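Local coordinates for protein fructose 1-phosphate kinase (Staphylococcus aureus, PDB 2JG5) that probably transfers a phosphate from ATP to fructose 1-phosphate, giving fructose 1,6-bisphosphate, as a dimeric sugar kinase of the PfkB branch of the ribokinase fold, at residues Y13-N18 / N26-T31; Y3-N8 / T54-A59. One frame throughout, in Å; residues are numbered along the deposited sequence.

Contact 1 (Y13-N18 / N26-T31); sequences YVIFTN and NRATAT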
ATOM      1  N   TYR A  13       5.021  -4.406  -2.769  1.00 30.28           N
ATOM      2  CA  TYR A  13       5.553  -3.148  -2.280  1.00 29.95           C
ATOM      3  C   TYR A  13       6.983  -3.352  -1.754  1.00 30.16           C
ATOM      4  O   TYR A  13       7.197  -3.822  -0.634  1.00 29.83           O
ATOM      5  CB  TYR A  13       4.609  -2.578  -1.218  1.00 29.42           C
ATOM      6  CG  TYR A  13       4.950  -1.197  -0.712  1.00 28.23           C
ATOM      7  CD1 TYR A  13       5.673  -0.295  -1.498  1.00 28.64           C
ATOM      8  CD2 TYR A  13       4.527  -0.782   0.549  1.00 27.39           C
ATOM      9  CE1 TYR A  13       5.980   0.977  -1.028  1.00 29.28           C
ATOM     10  CE2 TYR A  13       4.831   0.493   1.033  1.00 29.45           C
ATOM     11  CZ  TYR A  13       5.556   1.364   0.239  1.00 28.89           C
ATOM     12  OH  TYR A  13       5.843   2.622   0.693  1.00 28.14           O
ATOM     13  N   VAL A  14       7.955  -3.010  -2.595  1.00 30.13           N
ATOM     14  CA  VAL A  14       9.356  -3.204  -2.264  1.00 29.90           C
ATOM     15  C   VAL A  14       9.899  -1.959  -1.559  1.00 30.07           C
ATOM     16  O   VAL A  14       9.788  -0.851  -2.076  1.00 30.36           O
ATOM     17  CB  VAL A  14      10.201  -3.555  -3.507  1.00 29.77           C
ATOM     18  CG1 VAL A  14      11.660  -3.694  -3.128  1.00 29.11           C
ATOM     19  CG2 VAL A  14       9.705  -4.851  -4.148  1.00 28.98           C
ATOM     20  N   ILE A  15      10.462  -2.159  -0.368  1.00 29.81           N
ATOM     21  CA  ILE A  15      10.930  -1.066   0.468  1.00 29.54           C
ATOM     22  C   ILE A  15      12.402  -1.258   0.803  1.00 29.69           C
ATOM     23  O   ILE A  15      12.794  -2.265   1.407  1.00 29.72           O
ATOM     24  CB  ILE A  15      10.106  -0.936   1.779  1.00 29.47           C
ATOM     25  CG1 ILE A  15       8.602  -0.846   1.477  1.00 29.05           C
ATOM     26  CG2 ILE A  15      10.574   0.279   2.579  1.00 28.51           C
ATOM     27  CD1 ILE A  15       7.712  -0.983   2.700  1.00 29.96           C
ATOM     28  N   PHE A  16      13.218  -0.297   0.384  1.00 29.38           N
ATOM     29  CA  PHE A  16      14.616  -0.298   0.738  1.00 29.31           C
ATOM     30  C   PHE A  16      14.768   0.548   1.972  1.00 29.37           C
ATOM     31  O   PHE A  16      14.296   1.695   2.009  1.00 29.29           O
ATOM     32  CB  PHE A  16      15.479   0.256  -0.396  1.00 29.51           C
ATOM     33  CG  PHE A  16      15.567  -0.652  -1.590  1.00 29.91           C
ATOM     34  CD1 PHE A  16      14.504  -0.747  -2.491  1.00 30.61           C
ATOM     35  CD2 PHE A  16      16.707  -1.407  -1.819  1.00 29.35           C
ATOM     36  CE1 PHE A  16      14.582  -1.590  -3.595  1.00 30.38           C
ATOM     37  CE2 PHE A  16      16.792  -2.254  -2.924  1.00 30.20           C
ATOM     38  CZ  PHE A  16      15.727  -2.342  -3.816  1.00 29.60           C
ATOM     39  N   THR A  17      15.426  -0.028   2.980  1.00 29.19           N
ATOM     40  CA  THR A  17      15.694   0.651   4.244  1.00 28.74           C
ATOM     41  C   THR A  17      16.859  -0.021   4.946  1.00 28.80           C
ATOM     42  O   THR A  17      16.951  -1.253   4.974  1.00 28.78           O
ATOM     43  CB  THR A  17      14.422   0.712   5.154  1.00 28.72           C
ATOM     44  OG1 THR A  17      14.609   1.686   6.187  1.00 28.53           O
ATOM     45  CG2 THR A  17      14.072  -0.654   5.754  1.00 28.02           C
ATOM     46  N   ASN A  18      17.750   0.800   5.496  1.00 28.63           N
ATOM     47  CA  ASN A  18      18.965   0.333   6.166  1.00 28.36           C
ATOM     48  C   ASN A  18      18.781   0.115   7.671  1.00 28.78           C
ATOM     49  O   ASN A  18      18.029   0.846   8.312  1.00 28.26           O
ATOM     50  CB  ASN A  18      20.094   1.340   5.926  1.00 27.79           C
ATOM     51  CG  ASN A  18      21.432   0.820   6.369  1.00 27.10           C
ATOM     52  OD1 ASN A  18      21.963   1.234   7.405  1.00 26.14           O
ATOM     53  ND2 ASN A  18      21.985  -0.109   5.600  1.00 26.01           N
ATOM     54  N   ASN A  26      11.479   3.506  11.301  1.00 34.24           N
ATOM     55  CA  ASN A  26      12.391   3.392  10.169  1.00 34.26           C
ATOM     56  C   ASN A  26      11.949   4.346   9.070  1.00 34.42           C
ATOM     57  O   ASN A  26      10.761   4.637   8.940  1.00 34.57           O
ATOM     58  CB  ASN A  26      12.408   1.966   9.612  1.00 34.22           C
ATOM     59  CG  ASN A  26      12.911   0.948  10.612  1.00 34.41           C
ATOM     60  OD1 ASN A  26      14.045   0.484  10.521  1.00 35.18           O
ATOM     61  ND2 ASN A  26      12.068   0.591  11.571  1.00 33.95           N
ATOM     62  N   ARG A  27      12.903   4.837   8.286  1.00 34.44           N
ATOM     63  CA  ARG A  27      12.591   5.659   7.123  1.00 34.33           C
ATOM     64  C   ARG A  27      13.174   5.007   5.884  1.00 33.95           C
ATOM     65  O   ARG A  27      14.387   4.787   5.800  1.00 33.73           O
ATOM     66  CB  ARG A  27      13.122   7.084   7.290  1.00 34.74           C
ATOM     67  CG  ARG A  27      12.343   7.917   8.292  1.00 35.65           C
ATOM     68  CD  ARG A  27      12.899   9.326   8.354  1.00 36.84           C
ATOM     69  NE  ARG A  27      12.085  10.207   9.189  1.00 37.82           N
ATOM     70  CZ  ARG A  27      12.427  10.638  10.400  1.00 38.74           C
ATOM     71  NH1 ARG A  27      11.607  11.439  11.069  1.00 39.20           N
ATOM     72  NH2 ARG A  27      13.583  10.278  10.948  1.00 38.97           N
ATOM     73  N   ALA A  28      12.295   4.670   4.941  1.00 33.56           N
ATOM     74  CA  ALA A  28      12.689   3.985   3.724  1.00 33.08           C
ATOM     75  C   ALA A  28      13.498   4.938   2.878  1.00 33.07           C
ATOM     76  O   ALA A  28      13.051   6.059   2.618  1.00 33.69           O
ATOM     77  CB  ALA A  28      11.469   3.508   2.965  1.00 33.16           C
ATOM     78  N   THR A  29      14.691   4.504   2.471  1.00 32.95           N
ATOM     79  CA  THR A  29      15.538   5.291   1.559  1.00 32.54           C
ATOM     80  C   THR A  29      14.971   5.281   0.135  1.00 32.38           C
ATOM     81  O   THR A  29      15.300   6.164  -0.656  1.00 32.37           O
ATOM     82  CB  THR A  29      17.041   4.847   1.545  1.00 32.68           C
ATOM     83  OG1 THR A  29      17.182   3.572   0.903  1.00 33.07           O
ATOM     84  CG2 THR A  29      17.626   4.776   2.953  1.00 32.49           C
ATOM     85  N   ALA A  30      14.133   4.282  -0.181  1.00 31.98           N
ATOM     86  CA  ALA A  30      13.407   4.209  -1.462  1.00 31.85           C
ATOM     87  C   ALA A  30      12.404   3.074  -1.491  1.00 31.83           C
ATOM     88  O   ALA A  30      12.574   2.069  -0.810  1.00 32.07           O
ATOM     89  CB  ALA A  30      14.359   4.054  -2.622  1.00 31.94           C
ATOM     90  N   THR A  31      11.364   3.229  -2.303  1.00 31.77           N
ATOM     91  CA  THR A  31      10.394   2.163  -2.508  1.00 31.97           C
ATOM     92  C   THR A  31      10.034   2.016  -3.975  1.00 32.55           C
ATOM     93  O   THR A  31      10.230   2.914  -4.766  1.00 32.20           O
ATOM     94  CB  THR A  31       9.057   2.399  -1.747  1.00 31.82           C
ATOM     95  OG1 THR A  31       8.332   3.464  -2.369  1.00 31.60           O
ATOM     96  CG2 THR A  31       9.273   2.692  -0.266  1.00 30.04           C
TER
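F16 and A30 form the hydrogen-bonded pair of a beta hairpin whose second strand is interrupted by a classic beta bulge, in the small sheet that PfkB kinases carry as a lid beside the main domain. The F16 N to A30 O bond is short, 2.7 Å, and meets the carbonyl almost head-on, with a C=O...N angle of 171°. At the neighbouring non-hydrogen-bonded pair of I15 and T31, T31 CA comes within 3.1 Å of V14 O as a CA-H...O contact. In the bulge, T29 and A30 both turn their amides to one acceptor: F16 O takes weak bonds from T29 N at 2.9 Å, bent to 123°, and from A30 N. Beyond it, T17 OG1, anti to its own backbone N (chi1 -164°), donates a weak bond to R27 O.

On the face carrying I15 and T31, the two side chains lie side by side, pointing the same way. I15 CG2 presses tightly on A28 CB at 3.4 Å, while I15 CG1 sits over the centre of the Y13 ring. The end of the Y13 side chain comes close to T31, obliquely, with CE1 3.5 Å from T31 CB.

The second subunit packs against the same face, its I101 on I15. A strand of that subunit pairs in parallel with N26 and R27, continuing the sheet across the dimer interface, and I89 O of the second subunit is hydrogen-bonded to Y13 OH.

Contact 2 (Y3-N8 / T54-A59); sequences YTVTFN and TALGFA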
ATOM      1  N   TYR A   3      -3.930 -18.320 -21.289  1.00 32.70           N
ATOM      2  CA  TYR A   3      -4.488 -17.700 -20.091  1.00 32.11           C
ATOM      3  C   TYR A   3      -3.713 -18.087 -18.850  1.00 31.88           C
ATOM      4  O   TYR A   3      -3.464 -19.266 -18.611  1.00 31.79           O
ATOM      5  CB  TYR A   3      -5.945 -18.108 -19.901  1.00 31.70           C
ATOM      6  CG  TYR A   3      -6.835 -17.695 -21.040  1.00 31.97           C
ATOM      7  CD1 TYR A   3      -7.202 -18.612 -22.031  1.00 31.33           C
ATOM      8  CD2 TYR A   3      -7.317 -16.385 -21.135  1.00 30.84           C
ATOM      9  CE1 TYR A   3      -8.012 -18.235 -23.076  1.00 30.14           C
ATOM     10  CE2 TYR A   3      -8.130 -16.003 -22.173  1.00 30.15           C
ATOM     11  CZ  TYR A   3      -8.473 -16.931 -23.135  1.00 30.58           C
ATOM     12  OH  TYR A   3      -9.276 -16.550 -24.175  1.00 31.01           O
ATOM     13  N   THR A   4      -3.325 -17.084 -18.066  1.00 31.58           N
ATOM     14  CA  THR A   4      -2.758 -17.332 -16.745  1.00 31.18           C
ATOM     15  C   THR A   4      -3.838 -17.047 -15.696  1.00 31.06           C
ATOM     16  O   THR A   4      -4.653 -16.139 -15.866  1.00 31.27           O
ATOM     17  CB  THR A   4      -1.490 -16.486 -16.501  1.00 31.30           C
ATOM     18  OG1 THR A   4      -1.822 -15.092 -16.512  1.00 30.88           O
ATOM     19  CG2 THR A   4      -0.469 -16.766 -17.591  1.00 30.37           C
ATOM     20  N   VAL A   5      -3.893 -17.859 -14.649  1.00 30.70           N
ATOM     21  CA  VAL A   5      -4.867 -17.639 -13.581  1.00 30.34           C
ATOM     22  C   VAL A   5      -4.085 -17.387 -12.281  1.00 30.81           C
ATOM     23  O   VAL A   5      -3.245 -18.191 -11.898  1.00 30.74           O
ATOM     24  CB  VAL A   5      -5.849 -18.826 -13.445  1.00 30.38           C
ATOM     25  CG1 VAL A   5      -6.929 -18.541 -12.397  1.00 30.38           C
ATOM     26  CG2 VAL A   5      -6.504 -19.165 -14.806  1.00 30.18           C
ATOM     27  N   THR A   6      -4.335 -16.236 -11.658  1.00 30.57           N
ATOM     28  CA  THR A   6      -3.779 -15.872 -10.364  1.00 30.92           C
ATOM     29  C   THR A   6      -4.980 -15.554  -9.454  1.00 30.51           C
ATOM     30  O   THR A   6      -5.661 -14.554  -9.634  1.00 30.44           O
ATOM     31  CB  THR A   6      -2.804 -14.636 -10.459  1.00 30.86           C
ATOM     32  OG1 THR A   6      -1.753 -14.896 -11.405  1.00 32.13           O
ATOM     33  CG2 THR A   6      -2.176 -14.323  -9.135  1.00 31.17           C
ATOM     34  N   PHE A   7      -5.242 -16.436  -8.496  1.00 30.17           N
ATOM     35  CA  PHE A   7      -6.329 -16.263  -7.535  1.00 29.59           C
ATOM     36  C   PHE A   7      -6.140 -15.088  -6.577  1.00 29.75           C
ATOM     37  O   PHE A   7      -7.108 -14.426  -6.209  1.00 29.68           O
ATOM     38  CB  PHE A   7      -6.485 -17.521  -6.691  1.00 29.08           C
ATOM     39  CG  PHE A   7      -6.761 -18.751  -7.474  1.00 28.62           C
ATOM     40  CD1 PHE A   7      -6.040 -19.912  -7.226  1.00 29.44           C
ATOM     41  CD2 PHE A   7      -7.750 -18.767  -8.450  1.00 28.86           C
ATOM     42  CE1 PHE A   7      -6.299 -21.070  -7.939  1.00 30.37           C
ATOM     43  CE2 PHE A   7      -8.019 -19.912  -9.161  1.00 28.47           C
ATOM     44  CZ  PHE A   7      -7.290 -21.070  -8.910  1.00 29.68           C
ATOM     45  N   ASN A   8      -4.896 -14.854  -6.165  1.00 29.72           N
ATOM     46  CA  ASN A   8      -4.589 -13.865  -5.157  1.00 30.15           C
ATOM     47  C   ASN A   8      -3.413 -12.955  -5.593  1.00 30.27           C
ATOM     48  O   ASN A   8      -2.384 -12.891  -4.921  1.00 30.19           O
ATOM     49  CB  ASN A   8      -4.287 -14.584  -3.822  1.00 30.61           C
ATOM     50  CG  ASN A   8      -4.207 -13.636  -2.639  1.00 30.52           C
ATOM     51  OD1 ASN A   8      -4.605 -12.477  -2.731  1.00 31.41           O
ATOM     52  ND2 ASN A   8      -3.684 -14.126  -1.520  1.00 30.83           N
ATOM     53  N   THR A  54      -3.426 -13.616 -21.531  1.00 30.21           N
ATOM     54  CA  THR A  54      -4.371 -12.757 -20.856  1.00 30.12           C
ATOM     55  C   THR A  54      -4.438 -13.205 -19.423  1.00 29.96           C
ATOM     56  O   THR A  54      -4.696 -14.375 -19.150  1.00 29.95           O
ATOM     57  CB  THR A  54      -5.762 -12.887 -21.496  1.00 30.04           C
ATOM     58  OG1 THR A  54      -5.648 -12.623 -22.888  1.00 29.55           O
ATOM     59  CG2 THR A  54      -6.757 -11.911 -20.871  1.00 30.15           C
ATOM     60  N   ALA A  55      -4.201 -12.270 -18.512  1.00 30.24           N
ATOM     61  CA  ALA A  55      -4.261 -12.561 -17.086  1.00 30.48           C
ATOM     62  C   ALA A  55      -5.708 -12.671 -16.599  1.00 30.68           C
ATOM     63  O   ALA A  55      -6.514 -11.755 -16.762  1.00 30.77           O
ATOM     64  CB  ALA A  55      -3.490 -11.518 -16.285  1.00 30.36           C
ATOM     65  N   LEU A  56      -6.026 -13.821 -16.021  1.00 31.13           N
ATOM     66  CA  LEU A  56      -7.308 -14.049 -15.370  1.00 31.09           C
ATOM     67  C   LEU A  56      -7.065 -14.161 -13.876  1.00 31.04           C
ATOM     68  O   LEU A  56      -5.917 -14.239 -13.438  1.00 31.07           O
ATOM     69  CB  LEU A  56      -7.952 -15.332 -15.894  1.00 30.82           C
ATOM     70  CG  LEU A  56      -8.245 -15.472 -17.387  1.00 31.01           C
ATOM     71  CD1 LEU A  56      -9.028 -16.766 -17.598  1.00 29.96           C
ATOM     72  CD2 LEU A  56      -8.998 -14.266 -17.940  1.00 30.43           C
ATOM     73  N   GLY A  57      -8.143 -14.163 -13.097  1.00 31.16           N
ATOM     74  CA  GLY A  57      -8.035 -14.198 -11.642  1.00 30.99           C
ATOM     75  C   GLY A  57      -8.822 -13.084 -10.991  1.00 30.82           C
ATOM     76  O   GLY A  57      -9.740 -12.546 -11.597  1.00 30.92           O
ATOM     77  N   PHE A  58      -8.454 -12.703  -9.770  1.00 30.48           N
ATOM     78  CA  PHE A  58      -9.286 -11.760  -9.017  1.00 30.40           C
ATOM     79  C   PHE A  58      -8.630 -10.428  -8.724  1.00 30.44           C
ATOM     80  O   PHE A  58      -7.525 -10.381  -8.188  1.00 30.42           O
ATOM     81  CB  PHE A  58      -9.791 -12.414  -7.722  1.00 30.01           C
ATOM     82  CG  PHE A  58     -10.458 -13.742  -7.952  1.00 30.15           C
ATOM     83  CD1 PHE A  58      -9.766 -14.925  -7.736  1.00 28.71           C
ATOM     84  CD2 PHE A  58     -11.769 -13.805  -8.430  1.00 28.34           C
ATOM     85  CE1 PHE A  58     -10.372 -16.146  -7.982  1.00 30.34           C
ATOM     86  CE2 PHE A  58     -12.374 -15.018  -8.672  1.00 27.17           C
ATOM     87  CZ  PHE A  58     -11.686 -16.187  -8.448  1.00 28.28           C
ATOM     88  N   ALA A  59      -9.321  -9.339  -9.077  1.00 30.54           N
ATOM     89  CA  ALA A  59      -8.863  -7.999  -8.693  1.00 30.56           C
ATOM     90  C   ALA A  59      -9.985  -7.132  -8.119  1.00 30.85           C
ATOM     91  O   ALA A  59     -11.149  -7.261  -8.500  1.00 31.21           O
ATOM     92  CB  ALA A  59      -8.168  -7.304  -9.845  1.00 29.87           C
TER
HETATM   93  O   HOH W   1      -3.098 -14.096 -14.108  1.00 19.66           O
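Y3 to T6 run parallel to T54 to G57, pairing residue for residue as neighbouring strands in the central parallel sheet of the ribokinase-like alpha/beta fold; the short axes of 3-6 and 54-56 pass 4.7 Å apart at 29°. T4 bonds on both sides of A55: T4 N donates to T54 O, while T4 O receives L56 N at 2.7 Å, nearly in line with the carbonyl. T6 N then reaches L56 O from above the carbonyl plane, 35° out of it. At G57 the chain turns a corner, using backbone angles that call for glycine; a CB here would clash with T6 O. The last bond, F58 N to T6 O, is weak.

Y3, V5, T54 and L56 share one face. The Y3 ring lies beside T54, CD2 to T54 CB at 3.8 Å, and L56 CD1 approaches the same CD2 obliquely. On the face of T4 and T6, a water joins T4 OG1, T6 OG1 and L56 O, donating to the last at 2.9 Å. S43 OG also bonds T4 OG1, tying this face to helix 38-48.

F58, just past the corner, and F7, just after strand 3-6, lie side by side against helix 110-120, whose L116 touches both. F58 CE1 meets the rim of the F7 ring at CD2, 3.7 Å away, and F7 O lies at the edge of the F58 ring, 3.1 Å from CD1.

Contacts 1 and 2 illustrate how one chain can build two sheets of different character from consecutive strands. Strand 2-6 gives contact 2 its first segment, and strand 10-16, next in the chain, gives contact 1 its own; the chain completes the hairpin and helix 38-48 before returning to the main sheet at 54-56. The two contacts do not touch: their centres are about 29 Å apart and their nearest atoms about 11 Å. Contact 2 is buried, its centre about 12 Å from the chain's centre, whereas that of contact 1 is about 27 Å from it, where the second subunit is met. In PfkB relatives the sugar site lies between such a lid and the main domain.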